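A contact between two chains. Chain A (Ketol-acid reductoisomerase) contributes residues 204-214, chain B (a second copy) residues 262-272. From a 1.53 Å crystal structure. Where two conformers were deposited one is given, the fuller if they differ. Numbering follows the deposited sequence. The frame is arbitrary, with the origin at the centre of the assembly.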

# COMPACT_ATOMS: atom_id res chain seq x y z
N CYS A 204 0.39 -4.39 -9.75
CA CYS A 204 1.73 -4.04 -10.23
C CYS A 204 1.53 -3.01 -11.39
O CYS A 204 1.93 -1.88 -11.26
CB CYS A 204 2.52 -5.25 -10.67
SG CYS A 204 2.67 -6.51 -9.36
N GLY A 205 0.97 -3.42 -12.54
CA GLY A 205 0.74 -2.48 -13.62
C GLY A 205 -0.09 -1.30 -13.17
O GLY A 205 0.27 -0.13 -13.43
N GLY A 206 -1.23 -1.57 -12.59
CA GLY A 206 -2.09 -0.45 -12.21
C GLY A 206 -1.51 0.46 -11.17
O GLY A 206 -1.44 1.68 -11.39
N LEU A 207 -1.01 -0.12 -10.10
CA LEU A 207 -0.42 0.63 -9.00
C LEU A 207 0.77 1.51 -9.47
O LEU A 207 0.80 2.69 -9.20
CB LEU A 207 0.08 -0.31 -7.92
CG LEU A 207 0.97 0.32 -6.83
CD1 LEU A 207 0.13 1.29 -5.98
CD2 LEU A 207 1.57 -0.75 -5.94
N VAL A 208 1.68 0.92 -10.23
CA VAL A 208 2.91 1.64 -10.60
C VAL A 208 2.58 2.74 -11.60
O VAL A 208 3.06 3.88 -11.45
CB VAL A 208 3.98 0.65 -11.11
CG1 VAL A 208 5.11 1.43 -11.76
CG2 VAL A 208 4.43 -0.24 -9.92
N GLU A 209 1.68 2.48 -12.54
CA GLU A 209 1.26 3.50 -13.51
C GLU A 209 0.45 4.60 -12.85
O GLU A 209 0.62 5.77 -13.22
CB GLU A 209 0.51 2.89 -14.67
CG GLU A 209 1.39 1.92 -15.44
CD GLU A 209 2.55 2.59 -16.25
OE1 GLU A 209 2.59 3.84 -16.35
OE2 GLU A 209 3.40 1.84 -16.77
N LEU A 210 -0.32 4.25 -11.81
CA LEU A 210 -1.02 5.28 -11.05
C LEU A 210 -0.03 6.23 -10.33
O LEU A 210 -0.11 7.49 -10.51
CB LEU A 210 -2.01 4.71 -10.09
CG LEU A 210 -2.77 5.68 -9.18
CD1 LEU A 210 -3.77 6.49 -9.94
CD2 LEU A 210 -3.41 4.92 -8.06
N MET A 211 0.86 5.67 -9.54
CA MET A 211 1.84 6.48 -8.87
C MET A 211 2.75 7.26 -9.84
O MET A 211 3.01 8.45 -9.59
CB MET A 211 2.67 5.61 -7.97
CG MET A 211 1.90 5.11 -6.76
SD MET A 211 2.94 4.22 -5.55
CE MET A 211 3.64 3.08 -6.68
N ARG A 212 3.19 6.61 -10.93
CA ARG A 212 4.10 7.27 -11.86
C ARG A 212 3.45 8.43 -12.57
O ARG A 212 4.05 9.52 -12.72
CB ARG A 212 4.66 6.28 -12.93
CG ARG A 212 5.05 6.98 -14.26
CD ARG A 212 5.75 6.09 -15.25
NE ARG A 212 4.79 5.62 -16.20
CZ ARG A 212 4.57 6.23 -17.34
NH1 ARG A 212 5.24 7.30 -17.69
NH2 ARG A 212 3.69 5.75 -18.12
N ASN A 213 2.23 8.24 -13.03
CA ASN A 213 1.53 9.32 -13.70
C ASN A 213 1.23 10.46 -12.75
O ASN A 213 1.44 11.66 -13.12
CB ASN A 213 0.24 8.84 -14.41
CG ASN A 213 0.53 8.23 -15.75
OD1 ASN A 213 0.68 8.94 -16.72
ND2 ASN A 213 0.60 6.87 -15.81
N GLY A 214 0.81 10.17 -11.50
CA GLY A 214 0.67 11.26 -10.53
C GLY A 214 1.94 12.05 -10.28
O GLY A 214 1.93 13.32 -10.24
N GLY B 262 4.04 -8.49 -17.20
CA GLY B 262 2.65 -8.01 -17.24
C GLY B 262 2.53 -6.55 -16.81
O GLY B 262 1.78 -5.80 -17.40
N MET B 263 3.28 -6.18 -15.81
CA MET B 263 3.27 -4.84 -15.28
C MET B 263 3.58 -3.82 -16.40
O MET B 263 2.86 -2.81 -16.61
CB MET B 263 4.31 -4.73 -14.20
CG MET B 263 4.56 -3.28 -13.68
SD MET B 263 5.45 -3.12 -12.10
CE MET B 263 6.99 -3.90 -12.52
N TRP B 264 4.66 -4.13 -17.14
CA TRP B 264 5.10 -3.21 -18.18
C TRP B 264 4.35 -3.36 -19.45
O TRP B 264 4.23 -2.35 -20.19
CB TRP B 264 6.62 -3.29 -18.42
CG TRP B 264 7.41 -2.88 -17.24
CD1 TRP B 264 8.41 -3.60 -16.69
CD2 TRP B 264 7.32 -1.69 -16.45
NE1 TRP B 264 8.88 -3.01 -15.62
CE2 TRP B 264 8.28 -1.81 -15.46
CE3 TRP B 264 6.53 -0.54 -16.49
CZ2 TRP B 264 8.52 -0.84 -14.51
CZ3 TRP B 264 6.75 0.43 -15.48
CH2 TRP B 264 7.72 0.25 -14.52
N ALA B 265 3.85 -4.55 -19.78
CA ALA B 265 3.14 -4.75 -21.04
C ALA B 265 1.73 -4.24 -20.96
O ALA B 265 1.20 -3.65 -21.92
CB ALA B 265 3.12 -6.24 -21.45
N VAL B 266 1.08 -4.40 -19.81
CA VAL B 266 -0.32 -4.16 -19.68
C VAL B 266 -0.71 -2.98 -18.77
O VAL B 266 -1.73 -2.35 -18.99
CB VAL B 266 -1.02 -5.46 -19.18
CG1 VAL B 266 -2.52 -5.28 -19.06
CG2 VAL B 266 -0.69 -6.66 -20.07
N GLY B 267 0.08 -2.68 -17.76
CA GLY B 267 -0.29 -1.64 -16.82
C GLY B 267 -0.68 -0.30 -17.49
O GLY B 267 -1.72 0.32 -17.16
N HIS B 268 0.14 0.10 -18.44
CA HIS B 268 -0.05 1.41 -19.19
C HIS B 268 -1.23 1.35 -20.13
O HIS B 268 -1.71 2.37 -20.62
CB HIS B 268 1.22 1.86 -19.88
CG HIS B 268 1.61 1.01 -21.04
ND1 HIS B 268 2.35 -0.14 -20.88
CD2 HIS B 268 1.28 1.06 -22.34
CE1 HIS B 268 2.51 -0.74 -22.06
NE2 HIS B 268 1.86 -0.04 -22.95
N GLN B 269 -1.70 0.14 -20.42
CA GLN B 269 -2.94 -0.02 -21.22
C GLN B 269 -4.16 0.24 -20.36
O GLN B 269 -5.22 0.63 -20.86
CB GLN B 269 -3.02 -1.39 -21.88
CG GLN B 269 -1.83 -1.84 -22.70
CD GLN B 269 -2.11 -3.14 -23.49
OE1 GLN B 269 -2.10 -4.27 -22.98
NE2 GLN B 269 -2.34 -2.96 -24.73
N ILE B 270 -4.02 0.01 -19.06
CA ILE B 270 -5.07 0.26 -18.13
C ILE B 270 -5.09 1.71 -17.66
O ILE B 270 -6.16 2.38 -17.65
CB ILE B 270 -4.93 -0.70 -16.88
CG1 ILE B 270 -4.87 -2.18 -17.33
CG2 ILE B 270 -6.00 -0.49 -15.86
CD1 ILE B 270 -6.05 -2.62 -18.22
N ILE B 271 -3.94 2.21 -17.29
CA ILE B 271 -3.74 3.56 -16.76
C ILE B 271 -2.82 4.23 -17.77
O ILE B 271 -1.62 4.09 -17.70
CB ILE B 271 -3.03 3.57 -15.39
CG1 ILE B 271 -3.77 2.72 -14.33
CG2 ILE B 271 -2.77 4.99 -14.83
CD1 ILE B 271 -5.16 3.09 -14.12
N GLY B 272 -3.45 4.84 -18.73
CA GLY B 272 -2.70 5.42 -19.84
C GLY B 272 -2.80 6.95 -19.91
O GLY B 272 -3.10 7.64 -18.95
O HOH W 1 2.85 -0.55 -18.04
O HOH W 2 0.66 5.18 -18.19

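Two helices from two copies of ketol-acid reductoisomerase cross here. Helix 205-214 of chain A and the helix of chain B that ends at Ile B270 approach to 7.9 Å between axes, at a crossing angle of -60°. The two stretches together bury 539 Å² against each other.

The backbones come closest at a pair of glycines. Gly A205 CA lies 3.5 Å from Gly B267 CA, and Gly A205 CA also lies 3.7 Å from Met B263 O. Neither residue has a side chain to hold the helices apart. A CB on Gly A205 would clash with Gly B267 CA, and one on Gly B267 would clash with Gly A205 CA. The close crossing depends on these bare backbones.

Apolar contacts flank the crossing. Met B263 lies along the start of the chain A helix. Its SD is 3.9 Å from Cys A204 CB and 3.8 Å from Val A208 CG2. Val A208 also reaches Trp B264: Val A208 CG1 is 4.0 Å from Trp B264 CH2.

Further along, Ile B271, the first residue to leave helical geometry, points toward chain A. It makes van der Waals contacts with the chain A helix. Ile B271 CB is 3.7 Å from Glu A209 CB, and Ile B271 CG1 is 3.9 Å from Gly A206 O. Ile B271 CG2 is 4.0 Å from Asn A213 ND2.

Glu A209 packs with its aliphatic part as well as its carboxylate. Its CG is 3.7 Å from Gly B267 C, close over the glycine backbone. Its OE2 lies at the edge of the Trp B264 ring, 3.9 Å from CZ3.

Within chain A, Glu A209 OE1 accepts hydrogen bonds from Arg A212 NE and NH2, both at 2.8 Å, and the pair forms a salt bridge. Asn A213 ND2 donates to Glu A209 O at 2.8 Å.

No direct hydrogen bond joins the two stretches. Two waters bridge them instead. Water 1 lies 2.8 Å from Glu A209 OE2 and 2.7 Å from Met B263 O, with more acceptors in reach than it has protons, and accepts from His B268 N at 2.8 Å. The helix is kinked at His B268, whose N has no bond to the turn before, so the water serves as its partner. Water 2 donates to Glu A209 OE1 at 3.0 Å and to Ile B271 O at 2.6 Å, and accepts from Asn A213 ND2 at 2.9 Å. Each carboxylate oxygen thus meets its own water.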